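PDB 1S29: La protein from Trypanosoma brucei, which binds RNA through its N-terminal La motif, a winged-helix domain with a conserved aromatic patch, its targets probably including mRNA. Local coordinates for residues E65-I70 with L76-D81; K16-Y21 with E48-F53; Q12-Q17 with N57-D62. One frame throughout, in Å; residues are numbered along the deposited sequence.

Contact 1 of 3, residues E65-I70 with L76-D81; sequences EVVEAI and LVLSED
Leu-78, the residue most covered by this contact, faces helix 65-70 with both of its methyl branches and shows how a short strand can be fixed to a helix by apolar contacts alone. Its CD1 reaches Val-67, lying 3.8 Å from Val-67 CG1 and no farther from the carbonyl O of the same residue. Ile-70 is shared between two leucines: its CG2 sits 4.1 Å from Leu-78 CG and 3.9 Å from Leu-76 CD1. With CG2 anti to the backbone N, that methyl is turned to the strand; an extended second torsion (170°) takes Ile-70 CD1 to within 4.2 Å of Leu-78 CD2. Ile-70 meets Leu-76 at about a right angle.

No hydrogen bond crosses between the two segments. In the turn after the strand, Ser-79 OG donates to Asp-81 OD1 (2.6 Å), nearly in line with the C-O bond of the carboxylate, and both side chains also bond to backbone N-H groups of the following residues, Leu-83 among them.

The N-to-C directions of helix segment 65-70 and strand 76-78 differ by 134°, nearer antiparallel than parallel, and Val-85 of the next strand touches Ile-70, Leu-76 and Leu-78. A helix lying on an antiparallel hairpin in this way is characteristic of the winged-helix fold, here that of the La motif.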
# COMPACT_ATOMS: atom_id res chain seq x y z
N GLU A 65 2.79 -1.35 -10.65
CA GLU A 65 1.79 -0.31 -10.80
C GLU A 65 1.47 0.24 -9.40
O GLU A 65 1.18 1.43 -9.24
CB GLU A 65 0.52 -0.87 -11.45
CG GLU A 65 0.74 -1.40 -12.87
CD GLU A 65 -0.55 -1.77 -13.57
OE1 GLU A 65 -1.42 -2.39 -12.93
OE2 GLU A 65 -0.69 -1.45 -14.77
N VAL A 66 1.55 -0.62 -8.40
CA VAL A 66 1.29 -0.18 -7.03
C VAL A 66 2.37 0.80 -6.60
O VAL A 66 2.09 1.76 -5.89
CB VAL A 66 1.24 -1.38 -6.06
CG1 VAL A 66 0.99 -0.89 -4.64
CG2 VAL A 66 0.15 -2.34 -6.47
N VAL A 67 3.60 0.59 -7.05
CA VAL A 67 4.69 1.50 -6.70
C VAL A 67 4.41 2.90 -7.25
O VAL A 67 4.56 3.90 -6.54
CB VAL A 67 6.05 1.00 -7.28
CG1 VAL A 67 7.12 2.06 -7.07
CG2 VAL A 67 6.47 -0.28 -6.60
N GLU A 68 3.98 2.97 -8.51
CA GLU A 68 3.68 4.26 -9.13
C GLU A 68 2.50 4.95 -8.46
O GLU A 68 2.49 6.17 -8.28
CB GLU A 68 3.39 4.06 -10.62
CG GLU A 68 4.53 3.41 -11.36
CD GLU A 68 5.85 4.13 -11.14
OE1 GLU A 68 6.83 3.45 -10.76
OE2 GLU A 68 5.90 5.36 -11.35
N ALA A 69 1.51 4.16 -8.09
CA ALA A 69 0.33 4.70 -7.43
C ALA A 69 0.64 5.25 -6.05
O ALA A 69 0.10 6.28 -5.64
CB ALA A 69 -0.74 3.61 -7.32
N ILE A 70 1.53 4.57 -5.33
CA ILE A 70 1.89 4.96 -3.98
C ILE A 70 2.87 6.11 -3.84
O ILE A 70 2.72 6.94 -2.95
CB ILE A 70 2.56 3.80 -3.22
CG1 ILE A 70 1.62 2.60 -3.13
CG2 ILE A 70 3.00 4.26 -1.83
CD1 ILE A 70 2.28 1.34 -2.61
N LEU A 76 2.62 7.58 3.22
CA LEU A 76 3.30 6.30 3.04
C LEU A 76 4.73 6.52 2.55
O LEU A 76 5.02 7.54 1.92
CB LEU A 76 2.55 5.44 2.02
CG LEU A 76 1.08 5.14 2.29
CD1 LEU A 76 0.41 4.69 1.01
CD2 LEU A 76 0.95 4.07 3.37
N VAL A 77 5.60 5.55 2.82
CA VAL A 77 7.00 5.62 2.40
C VAL A 77 7.38 4.26 1.81
O VAL A 77 7.18 3.22 2.44
CB VAL A 77 7.95 5.90 3.59
CG1 VAL A 77 9.39 5.96 3.09
CG2 VAL A 77 7.57 7.19 4.27
N LEU A 78 7.94 4.29 0.59
CA LEU A 78 8.37 3.08 -0.10
C LEU A 78 9.79 2.71 0.34
O LEU A 78 10.60 3.58 0.64
CB LEU A 78 8.34 3.29 -1.62
CG LEU A 78 6.95 3.29 -2.26
CD1 LEU A 78 7.02 3.86 -3.68
CD2 LEU A 78 6.40 1.87 -2.27
N SER A 79 10.07 1.41 0.37
CA SER A 79 11.40 0.94 0.75
C SER A 79 12.36 1.31 -0.37
O SER A 79 11.94 1.54 -1.50
CB SER A 79 11.39 -0.58 0.99
OG SER A 79 10.99 -1.29 -0.16
N GLU A 80 13.64 1.38 -0.05
CA GLU A 80 14.66 1.72 -1.04
C GLU A 80 14.54 0.86 -2.29
O GLU A 80 14.74 1.36 -3.40
CB GLU A 80 16.06 1.57 -0.42
CG GLU A 80 17.24 1.90 -1.35
CD GLU A 80 17.39 3.39 -1.65
OE1 GLU A 80 16.79 4.22 -0.93
OE2 GLU A 80 18.13 3.72 -2.60
N ASP A 81 14.21 -0.42 -2.14
CA ASP A 81 14.09 -1.32 -3.28
C ASP A 81 12.71 -1.34 -3.94
O ASP A 81 12.48 -2.07 -4.89
CB ASP A 81 14.49 -2.75 -2.89
CG ASP A 81 13.53 -3.39 -1.89
OD1 ASP A 81 12.45 -2.81 -1.63
OD2 ASP A 81 13.86 -4.47 -1.37

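Contact 2 of 3, residues K16-Y21 with E48-F53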
# COMPACT_ATOMS: atom_id res chain seq x y z
N LYS A 16 -5.16 6.26 -2.61
CA LYS A 16 -6.06 6.44 -1.48
C LYS A 16 -6.53 5.13 -0.87
O LYS A 16 -6.80 5.07 0.33
CB LYS A 16 -7.24 7.30 -1.89
CG LYS A 16 -6.84 8.72 -2.26
CD LYS A 16 -7.98 9.47 -2.90
CE LYS A 16 -7.55 10.86 -3.33
NZ LYS A 16 -8.68 11.62 -3.93
N GLN A 17 -6.62 4.08 -1.68
CA GLN A 17 -7.04 2.77 -1.17
C GLN A 17 -5.92 2.19 -0.30
O GLN A 17 -6.20 1.56 0.72
CB GLN A 17 -7.37 1.82 -2.32
CG GLN A 17 -8.55 2.27 -3.17
CD GLN A 17 -9.89 2.08 -2.47
OE1 GLN A 17 -10.09 2.51 -1.33
NE2 GLN A 17 -10.83 1.43 -3.16
N VAL A 18 -4.67 2.39 -0.70
CA VAL A 18 -3.54 1.90 0.09
C VAL A 18 -3.48 2.73 1.37
O VAL A 18 -3.28 2.19 2.46
CB VAL A 18 -2.19 2.01 -0.67
CG1 VAL A 18 -1.04 1.58 0.23
CG2 VAL A 18 -2.22 1.13 -1.92
N GLU A 19 -3.68 4.04 1.26
CA GLU A 19 -3.67 4.89 2.44
C GLU A 19 -4.81 4.47 3.36
O GLU A 19 -4.71 4.59 4.58
CB GLU A 19 -3.81 6.36 2.03
CG GLU A 19 -2.67 6.84 1.16
CD GLU A 19 -2.81 8.28 0.71
OE1 GLU A 19 -3.95 8.78 0.61
OE2 GLU A 19 -1.77 8.91 0.44
N PHE A 20 -5.90 3.98 2.78
CA PHE A 20 -7.06 3.54 3.57
C PHE A 20 -6.68 2.40 4.50
O PHE A 20 -6.98 2.42 5.69
CB PHE A 20 -8.18 3.06 2.63
CG PHE A 20 -9.37 2.46 3.33
CD1 PHE A 20 -10.36 3.27 3.88
CD2 PHE A 20 -9.51 1.08 3.41
CE1 PHE A 20 -11.49 2.70 4.49
CE2 PHE A 20 -10.63 0.50 4.02
CZ PHE A 20 -11.62 1.32 4.56
N TYR A 21 -6.02 1.38 3.95
CA TYR A 21 -5.64 0.24 4.77
C TYR A 21 -4.66 0.62 5.87
O TYR A 21 -4.67 0.01 6.95
CB TYR A 21 -5.04 -0.86 3.88
CG TYR A 21 -6.07 -1.59 3.05
CD1 TYR A 21 -6.05 -1.53 1.66
CD2 TYR A 21 -7.07 -2.34 3.66
CE1 TYR A 21 -7.01 -2.20 0.89
CE2 TYR A 21 -8.03 -3.02 2.90
CZ TYR A 21 -7.99 -2.94 1.52
OH TYR A 21 -8.93 -3.62 0.77
N GLU A 48 3.50 -7.18 -2.38
CA GLU A 48 2.80 -8.37 -2.83
C GLU A 48 1.68 -8.71 -1.85
O GLU A 48 0.68 -9.30 -2.24
CB GLU A 48 3.75 -9.57 -3.01
CG GLU A 48 4.54 -9.99 -1.79
CD GLU A 48 5.38 -11.24 -2.05
OE1 GLU A 48 5.90 -11.40 -3.18
OE2 GLU A 48 5.53 -12.06 -1.13
N THR A 49 1.85 -8.34 -0.59
CA THR A 49 0.82 -8.60 0.40
C THR A 49 -0.35 -7.68 0.09
O THR A 49 -1.51 -8.09 0.18
CB THR A 49 1.29 -8.31 1.82
OG1 THR A 49 2.30 -9.25 2.18
CG2 THR A 49 0.12 -8.43 2.80
N LEU A 50 -0.04 -6.44 -0.26
CA LEU A 50 -1.10 -5.48 -0.57
C LEU A 50 -1.94 -5.94 -1.76
O LEU A 50 -3.14 -5.69 -1.82
CB LEU A 50 -0.50 -4.10 -0.85
CG LEU A 50 0.18 -3.45 0.36
CD1 LEU A 50 0.41 -1.98 0.06
CD2 LEU A 50 -0.67 -3.61 1.61
N LEU A 51 -1.31 -6.63 -2.70
CA LEU A 51 -2.01 -7.12 -3.88
C LEU A 51 -3.10 -8.13 -3.53
O LEU A 51 -3.98 -8.40 -4.35
CB LEU A 51 -1.02 -7.76 -4.85
CG LEU A 51 -0.13 -6.81 -5.66
CD1 LEU A 51 0.79 -7.61 -6.56
CD2 LEU A 51 -1.01 -5.90 -6.50
N THR A 52 -3.06 -8.68 -2.32
CA THR A 52 -4.06 -9.66 -1.92
C THR A 52 -5.30 -9.03 -1.29
O THR A 52 -6.31 -9.70 -1.08
CB THR A 52 -3.48 -10.70 -0.93
OG1 THR A 52 -3.26 -10.08 0.35
CG2 THR A 52 -2.17 -11.27 -1.47
N PHE A 53 -5.22 -7.74 -0.99
CA PHE A 53 -6.35 -7.02 -0.39
C PHE A 53 -7.33 -6.62 -1.48
O PHE A 53 -6.93 -6.14 -2.53
CB PHE A 53 -5.85 -5.79 0.36
CG PHE A 53 -4.93 -6.10 1.51
CD1 PHE A 53 -4.23 -5.09 2.15
CD2 PHE A 53 -4.76 -7.42 1.95
CE1 PHE A 53 -3.37 -5.38 3.22
CE2 PHE A 53 -3.91 -7.71 3.01
CZ PHE A 53 -3.22 -6.69 3.65
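Tyr-21 and Phe-53 bury the most surface here and form an edge-to-face aromatic pair. The edge of Phe-53 is directed at the face of Tyr-21, with ring centroids 5.1 Å apart and planes inclined at 56°, well short of perpendicular. Tyr-21 CG, anti to the carbonyl carbon (chi1 -73°), turns its ring toward Phe-53. The side chains point opposite ways as they pass: Phe-53 CD1 lies 3.9 Å above the tyrosine plane, over the ring centre, and Phe-53 CB sits over the rim, 3.7 Å from Tyr-21 CZ. Phe-20 CD2 approaches the opposite face of that ring nearer its rim. The phenol oxygen is held by the backbone N of Arg-55, which limits the swing of the ring.

Leu-50, next in buried surface, sends CD1 to Val-18 CG1 at 3.8 Å, the two side chains nearly perpendicular. A type I turn from Leu-50 to Phe-53 follows, and Thr-49 O accepts from both the N-H and the OG1 of Thr-52.

The aromatic cluster is probably part of the conserved aromatic patch of the La motif. Around it, Phe-32 and Leu-33 of helix 31-37 touch Phe-53, Leu-76 of strand 76-78 touches Val-18, and Phe-53 itself is the N-cap of helix 54-57.

Contact 3 of 3, residues Q12-Q17 with N57-D62; sequences QKLQKQ and NSVTTD
Leu-14 makes this contact with one methyl group, an example of how a single branch can serve two neighbours on an irregular segment. Its CD2 is 3.7 Å from Thr-60 CG2 and 4.1 Å from Val-59 CG1. The approach differs for the two: the leucine runs across Thr-60 but meets Val-59 obliquely. Leu-14 is closest to Val-59 in the backbone too, with the CA atoms of Leu-14 and Val-59 7.2 Å apart. With CG anti to the backbone N (chi1 176°), the leucine side chain extends from helix 8-21 toward the loop.

These contacts lie in the helical core of the La motif, a winged-helix domain: the first long helix, 8-21, is packed against the connection between helices 54-57 and 63-70. Both of those helices take part, since Val-56 and Ala-69 also touch Leu-14, and Val-59 rests on Leu-6 near the start of the chain.

What orients Thr-60 is its hydroxyl. OG1 accepts the backbone N-H of Asp-62 at 3.0 Å and a nearly straight 165°, closing an ST turn, and it is also hydrogen-bonded to Glu-65 OE1. Two partners on one oxygen fix the rotation of the threonine and leave its methyl directed at Leu-14; Val-66 packs on the same side chain. Farther out, Asp-62 takes the N-cap position of helix 63-70, where its OD1 accepts from Lys-64 N, and at the other end of the loop Ser-58 OG bonds to Lys-54 O.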
# COMPACT_ATOMS: atom_id res chain seq x y z
N GLN A 12 -4.21 7.71 -8.54
CA GLN A 12 -4.58 8.48 -7.35
C GLN A 12 -5.65 7.75 -6.56
O GLN A 12 -5.67 7.79 -5.33
CB GLN A 12 -5.07 9.87 -7.75
CG GLN A 12 -3.99 10.74 -8.37
CD GLN A 12 -4.50 12.11 -8.76
OE1 GLN A 12 -5.01 12.85 -7.93
NE2 GLN A 12 -4.35 12.46 -10.04
N LYS A 13 -6.54 7.06 -7.28
CA LYS A 13 -7.60 6.30 -6.62
C LYS A 13 -6.99 5.14 -5.83
O LYS A 13 -7.41 4.87 -4.71
CB LYS A 13 -8.58 5.76 -7.66
CG LYS A 13 -9.48 6.82 -8.26
CD LYS A 13 -10.51 6.18 -9.18
CE LYS A 13 -11.47 7.21 -9.75
NZ LYS A 13 -10.79 8.21 -10.63
N LEU A 14 -6.02 4.46 -6.43
CA LEU A 14 -5.36 3.34 -5.78
C LEU A 14 -4.52 3.83 -4.60
O LEU A 14 -4.45 3.17 -3.56
CB LEU A 14 -4.47 2.59 -6.77
CG LEU A 14 -3.64 1.44 -6.20
CD1 LEU A 14 -4.53 0.48 -5.42
CD2 LEU A 14 -2.94 0.72 -7.34
N GLN A 15 -3.90 4.99 -4.77
CA GLN A 15 -3.10 5.60 -3.71
C GLN A 15 -3.96 5.72 -2.46
O GLN A 15 -3.54 5.33 -1.37
CB GLN A 15 -2.63 7.00 -4.15
CG GLN A 15 -1.68 7.70 -3.17
CD GLN A 15 -1.61 9.20 -3.40
OE1 GLN A 15 -1.42 9.66 -4.53
NE2 GLN A 15 -1.75 9.97 -2.32
N LYS A 16 -5.16 6.26 -2.61
CA LYS A 16 -6.06 6.44 -1.48
C LYS A 16 -6.53 5.13 -0.87
O LYS A 16 -6.80 5.07 0.33
CB LYS A 16 -7.24 7.30 -1.89
CG LYS A 16 -6.84 8.72 -2.26
CD LYS A 16 -7.98 9.47 -2.90
CE LYS A 16 -7.55 10.86 -3.33
NZ LYS A 16 -8.68 11.62 -3.93
N GLN A 17 -6.62 4.08 -1.68
CA GLN A 17 -7.04 2.77 -1.17
C GLN A 17 -5.92 2.19 -0.30
O GLN A 17 -6.20 1.56 0.72
CB GLN A 17 -7.37 1.82 -2.32
CG GLN A 17 -8.55 2.27 -3.17
CD GLN A 17 -9.89 2.08 -2.47
OE1 GLN A 17 -10.09 2.51 -1.33
NE2 GLN A 17 -10.83 1.43 -3.16
N ASN A 57 -6.59 -5.43 -5.24
CA ASN A 57 -6.78 -6.52 -6.19
C ASN A 57 -7.78 -6.21 -7.30
O ASN A 57 -7.67 -6.71 -8.41
CB ASN A 57 -7.23 -7.78 -5.44
CG ASN A 57 -8.03 -8.72 -6.31
OD1 ASN A 57 -7.50 -9.33 -7.24
ND2 ASN A 57 -9.32 -8.86 -6.01
N SER A 58 -8.77 -5.38 -7.00
CA SER A 58 -9.75 -5.04 -8.01
C SER A 58 -9.20 -4.05 -9.04
O SER A 58 -9.74 -3.92 -10.13
CB SER A 58 -11.00 -4.46 -7.36
OG SER A 58 -10.67 -3.37 -6.53
N VAL A 59 -8.11 -3.38 -8.67
CA VAL A 59 -7.49 -2.37 -9.53
C VAL A 59 -6.24 -2.85 -10.29
O VAL A 59 -6.04 -2.47 -11.45
CB VAL A 59 -7.09 -1.13 -8.69
CG1 VAL A 59 -6.30 -0.15 -9.54
CG2 VAL A 59 -8.34 -0.47 -8.12
N THR A 60 -5.42 -3.67 -9.65
CA THR A 60 -4.20 -4.13 -10.28
C THR A 60 -3.71 -5.45 -9.70
O THR A 60 -4.11 -5.85 -8.61
CB THR A 60 -3.08 -3.08 -10.11
OG1 THR A 60 -1.86 -3.55 -10.69
CG2 THR A 60 -2.86 -2.80 -8.62
N THR A 61 -2.83 -6.13 -10.43
CA THR A 61 -2.26 -7.39 -9.97
C THR A 61 -0.75 -7.30 -10.17
O THR A 61 -0.04 -8.31 -10.12
CB THR A 61 -2.81 -8.60 -10.77
OG1 THR A 61 -2.50 -8.45 -12.16
CG2 THR A 61 -4.32 -8.71 -10.60
N ASP A 62 -0.26 -6.08 -10.37
CA ASP A 62 1.15 -5.81 -10.61
C ASP A 62 1.78 -4.87 -9.58
O ASP A 62 1.39 -3.70 -9.47
CB ASP A 62 1.32 -5.21 -12.01
CG ASP A 62 2.77 -4.94 -12.38
OD1 ASP A 62 3.67 -5.24 -11.56
OD2 ASP A 62 3.00 -4.43 -13.49

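Overall arrangement
Helix 8-21 unites contacts 2 and 3, which overlap at Lys-16 and Gln-17 and have centres about 7 Å apart; the centre of contact 1 lies about 11 Å from that of contact 2 and 12 Å from that of contact 3. Along the chain, contacts 2 and 3 start on the same helix and both close before contact 1 opens; strand 76-78 follows the helices in sequence. Leu-76 of contact 1 packs on Glu-19 of contact 2, while Val-66 reaches Leu-51. Helical bundle and antiparallel sheet are thereby joined in one compact winged-helix domain, the La motif, which forms the N-terminal part of a longer RNA-binding protein.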